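Local atomic coordinates of choline kinase (Streptococcus pneumoniae, PDB entry 4R78), a protein that probably catalyses the phosphorylation of choline as a choline kinase with a protein kinase-like fold, and binds AMP in this crystal. Residues A[79-83]-A[215-219]; A[122-126]-A[234-240]. All blocks are in the same frame, centred on the assembly; numbering follows the deposited sequence.

Contact 1. Residues A[79-83]-A[215-219]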
loop_
_atom_site.group_PDB
_atom_site.type_symbol
_atom_site.label_atom_id
_atom_site.label_comp_id
_atom_site.label_asym_id
_atom_site.label_seq_id
_atom_site.Cartn_x
_atom_site.Cartn_y
_atom_site.Cartn_z
ATOM N N ASP A 79 -11.414 -0.785 10.415
ATOM C CA ASP A 79 -11.092 0.522 9.844
ATOM C C ASP A 79 -11.134 0.434 8.326
ATOM O O ASP A 79 -11.753 1.268 7.666
ATOM C CB ASP A 79 -9.687 0.976 10.246
ATOM C CG ASP A 79 -9.619 1.602 11.632
ATOM O OD1 ASP A 79 -10.622 1.613 12.379
ATOM O OD2 ASP A 79 -8.512 2.066 11.975
ATOM N N GLU A 80 -10.480 -0.594 7.782
ATOM C CA GLU A 80 -10.306 -0.714 6.341
ATOM C C GLU A 80 -11.566 -1.171 5.620
ATOM O O GLU A 80 -11.775 -0.819 4.458
ATOM C CB GLU A 80 -9.112 -1.613 6.009
ATOM C CG GLU A 80 -7.773 -1.065 6.518
ATOM C CD GLU A 80 -7.442 0.327 5.998
ATOM O OE1 GLU A 80 -6.608 0.995 6.641
ATOM O OE2 GLU A 80 -8.010 0.752 4.963
ATOM N N LYS A 81 -12.408 -1.942 6.311
ATOM C CA LYS A 81 -13.711 -2.308 5.759
ATOM C C LYS A 81 -14.586 -1.062 5.623
ATOM O O LYS A 81 -15.252 -0.872 4.603
ATOM C CB LYS A 81 -14.404 -3.388 6.601
ATOM C CG LYS A 81 -15.657 -3.937 5.940
ATOM C CD LYS A 81 -16.103 -5.242 6.558
ATOM C CE LYS A 81 -17.305 -5.788 5.811
ATOM N NZ LYS A 81 -17.603 -7.186 6.224
ATOM N N TYR A 82 -14.563 -0.205 6.642
ATOM C CA TYR A 82 -15.251 1.077 6.564
ATOM C C TYR A 82 -14.667 1.953 5.461
ATOM O O TYR A 82 -15.404 2.569 4.692
ATOM C CB TYR A 82 -15.199 1.834 7.893
ATOM C CG TYR A 82 -15.793 3.222 7.781
ATOM C CD1 TYR A 82 -17.166 3.395 7.582
ATOM C CD2 TYR A 82 -14.986 4.359 7.836
ATOM C CE1 TYR A 82 -17.722 4.663 7.457
ATOM C CE2 TYR A 82 -15.538 5.640 7.729
ATOM C CZ TYR A 82 -16.904 5.778 7.528
ATOM O OH TYR A 82 -17.468 7.027 7.406
ATOM N N ASN A 83 -13.341 2.013 5.387
ATOM C CA ASN A 83 -12.714 2.837 4.368
ATOM C C ASN A 83 -13.143 2.435 2.961
ATOM O O ASN A 83 -13.354 3.299 2.114
ATOM C CB ASN A 83 -11.194 2.866 4.533
ATOM C CG ASN A 83 -10.762 3.619 5.790
ATOM O OD1 ASN A 83 -11.575 4.273 6.445
ATOM N ND2 ASN A 83 -9.485 3.522 6.134
ATOM N N TRP A 215 -6.278 -0.822 -0.956
ATOM C CA TRP A 215 -6.343 0.256 0.018
ATOM C C TRP A 215 -6.184 -0.229 1.464
ATOM O O TRP A 215 -6.592 0.464 2.393
ATOM C CB TRP A 215 -7.671 1.004 -0.156
ATOM C CG TRP A 215 -7.771 1.726 -1.470
ATOM C CD1 TRP A 215 -7.965 1.173 -2.704
ATOM C CD2 TRP A 215 -7.670 3.136 -1.675
ATOM N NE1 TRP A 215 -7.994 2.153 -3.669
ATOM C CE2 TRP A 215 -7.813 3.370 -3.062
ATOM C CE3 TRP A 215 -7.465 4.227 -0.820
ATOM C CZ2 TRP A 215 -7.762 4.655 -3.614
ATOM C CZ3 TRP A 215 -7.415 5.503 -1.368
ATOM C CH2 TRP A 215 -7.569 5.705 -2.753
ATOM N N GLU A 216 -5.562 -1.393 1.656
ATOM C CA GLU A 216 -5.429 -1.992 2.996
ATOM C C GLU A 216 -4.721 -1.116 4.023
ATOM O O GLU A 216 -4.932 -1.278 5.223
ATOM C CB GLU A 216 -4.727 -3.355 2.933
ATOM C CG GLU A 216 -5.609 -4.497 2.437
ATOM C CD GLU A 216 -6.075 -4.309 1.000
ATOM O OE1 GLU A 216 -5.235 -3.954 0.145
ATOM O OE2 GLU A 216 -7.282 -4.505 0.740
ATOM N N TYR A 217 -3.872 -0.204 3.554
ATOM C CA TYR A 217 -3.129 0.675 4.453
ATOM C C TYR A 217 -3.736 2.064 4.573
ATOM O O TYR A 217 -3.221 2.899 5.328
ATOM C CB TYR A 217 -1.665 0.762 4.016
ATOM C CG TYR A 217 -0.956 -0.571 4.070
ATOM C CD1 TYR A 217 -0.407 -1.042 5.262
ATOM C CD2 TYR A 217 -0.856 -1.369 2.932
ATOM C CE1 TYR A 217 0.236 -2.275 5.316
ATOM C CE2 TYR A 217 -0.214 -2.602 2.974
ATOM C CZ TYR A 217 0.328 -3.046 4.170
ATOM O OH TYR A 217 0.967 -4.266 4.212
ATOM N N SER A 218 -4.836 2.300 3.858
ATOM C CA SER A 218 -5.414 3.647 3.779
ATOM C C SER A 218 -5.723 4.229 5.158
ATOM O O SER A 218 -6.187 3.529 6.068
ATOM C CB SER A 218 -6.647 3.695 2.860
ATOM O OG SER A 218 -7.782 3.071 3.447
ATOM N N SER A 219 -5.452 5.522 5.300
ATOM C CA SER A 219 -5.460 6.166 6.598
ATOM C C SER A 219 -5.394 7.667 6.405
ATOM O O SER A 219 -5.040 8.149 5.322
ATOM C CB SER A 219 -4.239 5.702 7.402
ATOM O OG SER A 219 -4.305 6.145 8.740
#
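Glu80 reaches from helix 77-87 into the type I beta turn running from Trp215 to Ser218. In this protein kinase-like fold the helix probably corresponds to helix C, and the turn directly follows Asp214 of the AMP pocket. The turn is closed by Ser218 N donating to Trp215 O, 2.9 Å apart. Glu80 supplies the largest share of the contact: its chain is folded about the CB-CG bond (chi2 -57°), which brings the carboxylate against a cluster of oxygens. Glu80 OE1 lies 2.6 Å from Ser218 O, and Glu80 CD is 3.1 Å from Glu216 O. Two oxygens as close as the first pair suggest that the buried acid holds a proton, as its many carbonyl neighbours would favour. Glu80 OE2 lies 2.9 Å from Trp215 O, a close approach of two acceptors and not a hydrogen bond. Asn83, one helical turn on, offers ND2 to Glu80 OE2 in a bond of 3.3 Å bent to 148°, a weak second contact to the acid from its own helix. Its OD1 turns elsewhere, taking the backbone N-H of Arg144. Glu216 contributes its carbonyl, whereas its carboxylate leads away to a salt bridge with Lys106. Ser218 completes the oxygen cluster: with chi1 at 73°, Ser218 OG closes a triangle with Glu80 OE2 (2.8 Å) and Trp215 O (3.1 Å), and its one proton could serve either oxygen.

Contact 2. Residues A[122-126]-A[234-240]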
loop_
_atom_site.group_PDB
_atom_site.type_symbol
_atom_site.label_atom_id
_atom_site.label_comp_id
_atom_site.label_asym_id
_atom_site.label_seq_id
_atom_site.Cartn_x
_atom_site.Cartn_y
_atom_site.Cartn_z
ATOM N N ILE A 122 3.713 3.692 -15.709
ATOM C CA ILE A 122 3.164 4.753 -14.864
ATOM C C ILE A 122 3.646 6.135 -15.328
ATOM O O ILE A 122 2.907 7.120 -15.262
ATOM C CB ILE A 122 3.465 4.503 -13.354
ATOM C CG1 ILE A 122 2.426 5.199 -12.472
ATOM C CG2 ILE A 122 4.878 4.916 -12.984
ATOM C CD1 ILE A 122 2.322 4.621 -11.072
ATOM N N LYS A 123 4.873 6.184 -15.842
ATOM C CA LYS A 123 5.485 7.435 -16.285
ATOM C C LYS A 123 4.877 8.002 -17.572
ATOM O O LYS A 123 5.095 9.167 -17.901
ATOM C CB LYS A 123 7.003 7.267 -16.402
ATOM C CG LYS A 123 7.690 7.185 -15.046
ATOM C CD LYS A 123 9.046 6.510 -15.121
ATOM C CE LYS A 123 9.559 6.201 -13.725
ATOM N NZ LYS A 123 10.993 5.801 -13.736
ATOM N N THR A 124 4.107 7.182 -18.285
ATOM C CA THR A 124 3.394 7.641 -19.476
ATOM C C THR A 124 1.984 8.149 -19.166
ATOM O O THR A 124 1.288 8.627 -20.066
ATOM C CB THR A 124 3.293 6.535 -20.562
ATOM O OG1 THR A 124 2.464 5.460 -20.094
ATOM C CG2 THR A 124 4.676 6.001 -20.930
ATOM N N LYS A 125 1.567 8.057 -17.902
ATOM C CA LYS A 125 0.161 8.286 -17.548
ATOM C C LYS A 125 -0.072 9.323 -16.449
ATOM O O LYS A 125 -1.049 9.230 -15.695
ATOM C CB LYS A 125 -0.505 6.961 -17.179
ATOM C CG LYS A 125 -0.620 6.000 -18.354
ATOM C CD LYS A 125 -1.005 4.614 -17.891
ATOM C CE LYS A 125 -0.878 3.594 -19.019
ATOM N NZ LYS A 125 -1.886 3.788 -20.104
ATOM N N PHE A 126 0.807 10.319 -16.381
ATOM C CA PHE A 126 0.664 11.425 -15.425
ATOM C C PHE A 126 -0.652 12.169 -15.638
ATOM O O PHE A 126 -1.249 12.663 -14.680
ATOM C CB PHE A 126 1.830 12.412 -15.556
ATOM C CG PHE A 126 3.131 11.930 -14.956
ATOM C CD1 PHE A 126 3.306 10.604 -14.562
ATOM C CD2 PHE A 126 4.203 12.812 -14.822
ATOM C CE1 PHE A 126 4.518 10.173 -14.022
ATOM C CE2 PHE A 126 5.417 12.388 -14.289
ATOM C CZ PHE A 126 5.574 11.069 -13.889
ATOM N N SER A 234 8.424 3.929 -7.777
ATOM C CA SER A 234 8.655 3.870 -9.224
ATOM C C SER A 234 9.987 4.490 -9.644
ATOM O O SER A 234 10.256 4.636 -10.841
ATOM C CB SER A 234 7.506 4.527 -9.989
ATOM O OG SER A 234 6.340 3.724 -9.952
ATOM N N GLU A 235 10.806 4.855 -8.658
ATOM C CA GLU A 235 12.123 5.466 -8.890
ATOM C C GLU A 235 12.067 6.612 -9.906
ATOM O O GLU A 235 12.777 6.608 -10.915
ATOM C CB GLU A 235 13.151 4.403 -9.301
ATOM C CG GLU A 235 13.395 3.338 -8.242
ATOM C CD GLU A 235 14.616 2.494 -8.541
ATOM O OE1 GLU A 235 15.689 3.073 -8.809
ATOM O OE2 GLU A 235 14.501 1.257 -8.489
ATOM N N PHE A 236 11.201 7.583 -9.633
ATOM C CA PHE A 236 11.090 8.777 -10.460
ATOM C C PHE A 236 12.417 9.524 -10.499
ATOM O O PHE A 236 13.101 9.652 -9.482
ATOM C CB PHE A 236 10.031 9.723 -9.892
ATOM C CG PHE A 236 8.608 9.407 -10.296
ATOM C CD1 PHE A 236 7.668 10.432 -10.360
ATOM C CD2 PHE A 236 8.199 8.104 -10.597
ATOM C CE1 PHE A 236 6.344 10.171 -10.708
ATOM C CE2 PHE A 236 6.877 7.837 -10.957
ATOM C CZ PHE A 236 5.952 8.874 -11.012
ATOM N N THR A 237 12.769 10.020 -11.679
ATOM C CA THR A 237 13.879 10.953 -11.825
ATOM C C THR A 237 13.448 12.310 -11.283
ATOM O O THR A 237 12.261 12.528 -11.031
ATOM C CB THR A 237 14.239 11.142 -13.299
ATOM O OG1 THR A 237 13.097 11.659 -13.991
ATOM C CG2 THR A 237 14.660 9.819 -13.925
ATOM N N SER A 238 14.398 13.228 -11.125
ATOM C CA SER A 238 14.065 14.600 -10.736
ATOM C C SER A 238 13.099 15.249 -11.732
ATOM O O SER A 238 12.185 15.965 -11.326
ATOM C CB SER A 238 15.326 15.450 -10.565
ATOM O OG SER A 238 16.052 15.558 -11.773
ATOM N N GLN A 239 13.287 14.976 -13.024
ATOM C CA GLN A 239 12.414 15.526 -14.069
ATOM C C GLN A 239 10.984 15.009 -13.921
ATOM O O GLN A 239 10.023 15.763 -14.079
ATOM C CB GLN A 239 12.940 15.194 -15.472
ATOM C CG GLN A 239 14.255 15.865 -15.851
ATOM C CD GLN A 239 15.479 15.137 -15.319
ATOM O OE1 GLN A 239 15.389 14.018 -14.804
ATOM N NE2 GLN A 239 16.638 15.774 -15.445
ATOM N N GLU A 240 10.854 13.720 -13.620
ATOM C CA GLU A 240 9.543 13.104 -13.436
ATOM C C GLU A 240 8.849 13.602 -12.172
ATOM O O GLU A 240 7.644 13.842 -12.192
ATOM C CB GLU A 240 9.663 11.582 -13.449
ATOM C CG GLU A 240 9.914 11.045 -14.853
ATOM C CD GLU A 240 10.645 9.716 -14.888
ATOM O OE1 GLU A 240 10.979 9.147 -13.825
ATOM O OE2 GLU A 240 10.891 9.239 -16.009
#
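Lys123 lays its extended aliphatic chain across the carboxylate end of Glu240, the two side chains crossing at about a right angle, with Lys123 CD 3.4 Å from Glu240 OE2. Beyond CD, Lys123 NZ forms a salt bridge of 3.3 Å with Glu240 OE1 and adds weak hydrogen bonds to Ser234 O and Glu235 O, the latter at the Schellman motif that ends helix 223-233. Glu240 OE1 is held from its own segment as well: Thr237 N donates to it at 2.9 Å, nearly straight at 169° but from above the carboxylate plane. Glu240 N returns a bond to Thr237 OG1, completing a capping box at the start of helix 238-248. Beside these polar ends, Phe126 and Phe236 come from opposite directions. Their planes are inclined by 23° and slid apart, the centroids 5.3 Å from each other, so overlap is slight; Phe126 CZ nevertheless reaches 3.4 Å from Phe236 CE1. Ile122 CG2 meets the edge of the Phe236 ring, 4.1 Å from Phe236 CE2. The contact thus joins the turn between helices 119-122 and 126-137 to the link after helix 223-233 and the first turn of helix 238-248, where Leu230 and Phe244 extend the apolar packing.

In the fold
Contacts 1 and 2 lie on opposite sides of the chain's centre, their centres 26 Å apart and their nearest atoms about 13 Å. They share no helix or strand, yet helix 223-233 relates them: 215-219 precedes it and 234-240 follows it. Contact 1 is the buried one, five of its six touching residues being buried, and its centre is about 10 Å from that of the chain, against about 18 Å for contact 2. It is polar throughout, with a carboxylate set among carbonyl and hydroxyl oxygens close to the nucleotide pocket. Contact 2, only partly buried, joins turns at helix ends and divides its work between an ion pair toward its more exposed residues and buried aromatic and aliphatic packing.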